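Local coordinates for Serine/threonine-protein kinase Tel1 (Chaetomium thermophilum, PDB 6SKY) that probably phosphorylates serine and threonine in [ST]-Q motifs, using ATP, to activate checkpoint signalling when DNA is damaged, at residues L1651-S1655 with Q1656-Y1660. Sequence-based numbering, arbitrary orientation.
Sequences LLRES and QLQEY
Arg1653 reaches forward along the chain to Gln1658 and Glu1659, two residues of the first turn of helix 1657-1663. Gln1658 OE1 sits above one face of its guanidinium, displaced from the centre, with Arg1653 NH1 at 3.6 Å, and the guanidinium and amide planes are nearly parallel, 16° apart. An oxygen placed above the plane lines up with none of the N-H groups, so the contact is not a hydrogen bond; the two side chains cross at about a right angle. A bend in the arginine chain (chi3 -45°) turns the charged end toward the helix. The carboxylate of Glu1659 approaches obliquely, Glu1659 OE2 standing 4.4 Å from Arg1653 NH2, beyond salt-bridge range; the opposite charges probably still attract weakly. With an alanine here, Gln1658 OE1 would probably lose the guanidinium face it lies over, and Glu1659 the positive charge near it.

Between arginine and helix, the backbone of Ser1655 carries the chain into the N-cap, Gln1656. Small and polar, Ser1655 suits this buried junction: its hydroxyl is set between the backbone N and the carbonyl carbon (chi1 55°), where Ser1655 OG lies 4.2 Å from Leu1657 CB and makes a weak hydrogen bond to Asp2731. At the N-cap, Gln1656 O receives Tyr1660 N at 3.2 Å, beginning the helical bonding, and the same Gln1656 O stands 3.5 Å above the plane of the Tyr1660 ring, over its centre. The flexible, polar side chain of Gln1656 suits an exposed position.

This local turn thus links the loop following helix 1627-1644 to helix 1657-1663. Arg1653 and Ser1655 touch Asp2733 of helix 2732-2755, Leu1657 packs its hydrocarbon on Pro2732 of that helix, and helix 1836-1849 meets Ser1655 and Gln1656 through Asn1844.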
ATOM      1  N   LEU A1651      25.910  17.274  27.023  1.00 43.28           N
ATOM      2  CA  LEU A1651      24.600  16.818  27.458  1.00 43.28           C
ATOM      3  C   LEU A1651      24.333  15.364  27.112  1.00 43.28           C
ATOM      4  O   LEU A1651      23.382  14.785  27.642  1.00 43.28           O
ATOM      5  CB  LEU A1651      23.518  17.697  26.840  1.00 43.28           C
ATOM      6  CG  LEU A1651      23.248  19.017  27.545  1.00 43.28           C
ATOM      7  CD1 LEU A1651      22.399  19.916  26.694  1.00 43.28           C
ATOM      8  CD2 LEU A1651      22.554  18.730  28.836  1.00 43.28           C
ATOM      9  N   LEU A1652      25.147  14.760  26.254  1.00 45.42           N
ATOM     10  CA  LEU A1652      24.918  13.402  25.794  1.00 45.42           C
ATOM     11  C   LEU A1652      25.795  12.368  26.482  1.00 45.42           C
ATOM     12  O   LEU A1652      25.524  11.173  26.347  1.00 45.42           O
ATOM     13  CB  LEU A1652      25.147  13.313  24.286  1.00 45.42           C
ATOM     14  CG  LEU A1652      24.165  14.072  23.405  1.00 45.42           C
ATOM     15  CD1 LEU A1652      24.601  14.001  21.961  1.00 45.42           C
ATOM     16  CD2 LEU A1652      22.788  13.493  23.582  1.00 45.42           C
ATOM     17  N   ARG A1653      26.835  12.783  27.195  1.00 47.38           N
ATOM     18  CA  ARG A1653      27.714  11.835  27.860  1.00 47.38           C
ATOM     19  C   ARG A1653      27.105  11.382  29.173  1.00 47.38           C
ATOM     20  O   ARG A1653      26.465  12.162  29.879  1.00 47.38           O
ATOM     21  CB  ARG A1653      29.085  12.452  28.107  1.00 47.38           C
ATOM     22  CG  ARG A1653      29.977  12.465  26.891  1.00 47.38           C
ATOM     23  CD  ARG A1653      31.367  12.897  27.273  1.00 47.38           C
ATOM     24  NE  ARG A1653      31.329  14.060  28.149  1.00 47.38           N
ATOM     25  CZ  ARG A1653      31.613  15.297  27.761  1.00 47.38           C
ATOM     26  NH1 ARG A1653      31.970  15.537  26.508  1.00 47.38           N
ATOM     27  NH2 ARG A1653      31.550  16.294  28.632  1.00 47.38           N
ATOM     28  N   GLU A1654      27.313  10.110  29.502  1.00 37.59           N
ATOM     29  CA  GLU A1654      26.699   9.512  30.673  1.00 37.59           C
ATOM     30  C   GLU A1654      27.683   8.901  31.653  1.00 37.59           C
ATOM     31  O   GLU A1654      27.274   8.539  32.759  1.00 37.59           O
ATOM     32  CB  GLU A1654      25.697   8.435  30.251  1.00 37.59           C
ATOM     33  CG  GLU A1654      26.326   7.304  29.495  1.00 37.59           C
ATOM     34  CD  GLU A1654      25.307   6.346  28.969  1.00 37.59           C
ATOM     35  OE1 GLU A1654      24.249   6.798  28.491  1.00 37.59           O
ATOM     36  OE2 GLU A1654      25.562   5.135  29.047  1.00 37.59           O
ATOM     37  N   SER A1655      28.949   8.766  31.295  1.00 35.20           N
ATOM     38  CA  SER A1655      29.969   8.324  32.226  1.00 35.20           C
ATOM     39  C   SER A1655      30.965   9.446  32.461  1.00 35.20           C
ATOM     40  O   SER A1655      30.945  10.479  31.797  1.00 35.20           O
ATOM     41  CB  SER A1655      30.679   7.070  31.709  1.00 35.20           C
ATOM     42  OG  SER A1655      31.200   7.279  30.414  1.00 35.20           O
ATOM     43  N   GLN A1656      31.840   9.231  33.432  1.00 35.04           N
ATOM     44  CA  GLN A1656      32.900  10.167  33.752  1.00 35.04           C
ATOM     45  C   GLN A1656      34.241   9.737  33.199  1.00 35.04           C
ATOM     46  O   GLN A1656      35.261  10.298  33.589  1.00 35.04           O
ATOM     47  CB  GLN A1656      33.007  10.345  35.260  1.00 35.04           C
ATOM     48  CG  GLN A1656      31.832  11.046  35.883  1.00 35.04           C
ATOM     49  CD  GLN A1656      31.886  12.538  35.700  1.00 35.04           C
ATOM     50  OE1 GLN A1656      30.952  13.144  35.188  1.00 35.04           O
ATOM     51  NE2 GLN A1656      32.977  13.143  36.131  1.00 35.04           N
ATOM     52  N   LEU A1657      34.269   8.762  32.296  1.00 35.75           N
ATOM     53  CA  LEU A1657      35.543   8.250  31.814  1.00 35.75           C
ATOM     54  C   LEU A1657      36.345   9.314  31.085  1.00 35.75           C
ATOM     55  O   LEU A1657      37.578   9.236  31.038  1.00 35.75           O
ATOM     56  CB  LEU A1657      35.316   7.047  30.913  1.00 35.75           C
ATOM     57  CG  LEU A1657      35.131   5.728  31.648  1.00 35.75           C
ATOM     58  CD1 LEU A1657      35.209   4.591  30.676  1.00 35.75           C
ATOM     59  CD2 LEU A1657      36.187   5.584  32.705  1.00 35.75           C
ATOM     60  N   GLN A1658      35.680  10.319  30.524  1.00 42.00           N
ATOM     61  CA  GLN A1658      36.405  11.371  29.827  1.00 42.00           C
ATOM     62  C   GLN A1658      37.218  12.216  30.794  1.00 42.00           C
ATOM     63  O   GLN A1658      38.338  12.623  30.477  1.00 42.00           O
ATOM     64  CB  GLN A1658      35.438  12.243  29.040  1.00 42.00           C
ATOM     65  CG  GLN A1658      35.501  12.029  27.551  1.00 42.00           C
ATOM     66  CD  GLN A1658      35.446  13.333  26.785  1.00 42.00           C
ATOM     67  OE1 GLN A1658      35.296  14.405  27.371  1.00 42.00           O
ATOM     68  NE2 GLN A1658      35.576  13.250  25.468  1.00 42.00           N
ATOM     69  N   GLU A1659      36.691  12.467  31.990  1.00 41.31           N
ATOM     70  CA  GLU A1659      37.453  13.231  32.969  1.00 41.31           C
ATOM     71  C   GLU A1659      38.596  12.407  33.539  1.00 41.31           C
ATOM     72  O   GLU A1659      39.696  12.925  33.744  1.00 41.31           O
ATOM     73  CB  GLU A1659      36.542  13.716  34.085  1.00 41.31           C
ATOM     74  CG  GLU A1659      35.073  13.611  33.761  1.00 41.31           C
ATOM     75  CD  GLU A1659      34.622  14.547  32.653  1.00 41.31           C
ATOM     76  OE1 GLU A1659      35.345  15.521  32.354  1.00 41.31           O
ATOM     77  OE2 GLU A1659      33.538  14.304  32.077  1.00 41.31           O
ATOM     78  N   TYR A1660      38.359  11.127  33.803  1.00 35.55           N
ATOM     79  CA  TYR A1660      39.436  10.278  34.286  1.00 35.55           C
ATOM     80  C   TYR A1660      40.537  10.147  33.253  1.00 35.55           C
ATOM     81  O   TYR A1660      41.699   9.944  33.611  1.00 35.55           O
ATOM     82  CB  TYR A1660      38.908   8.898  34.649  1.00 35.55           C
ATOM     83  CG  TYR A1660      37.757   8.880  35.613  1.00 35.55           C
ATOM     84  CD1 TYR A1660      37.506   9.938  36.453  1.00 35.55           C
ATOM     85  CD2 TYR A1660      36.924   7.786  35.680  1.00 35.55           C
ATOM     86  CE1 TYR A1660      36.453   9.906  37.320  1.00 35.55           C
ATOM     87  CE2 TYR A1660      35.882   7.745  36.545  1.00 35.55           C
ATOM     88  CZ  TYR A1660      35.646   8.803  37.359  1.00 35.55           C
ATOM     89  OH  TYR A1660      34.588   8.743  38.222  1.00 35.55           O
TER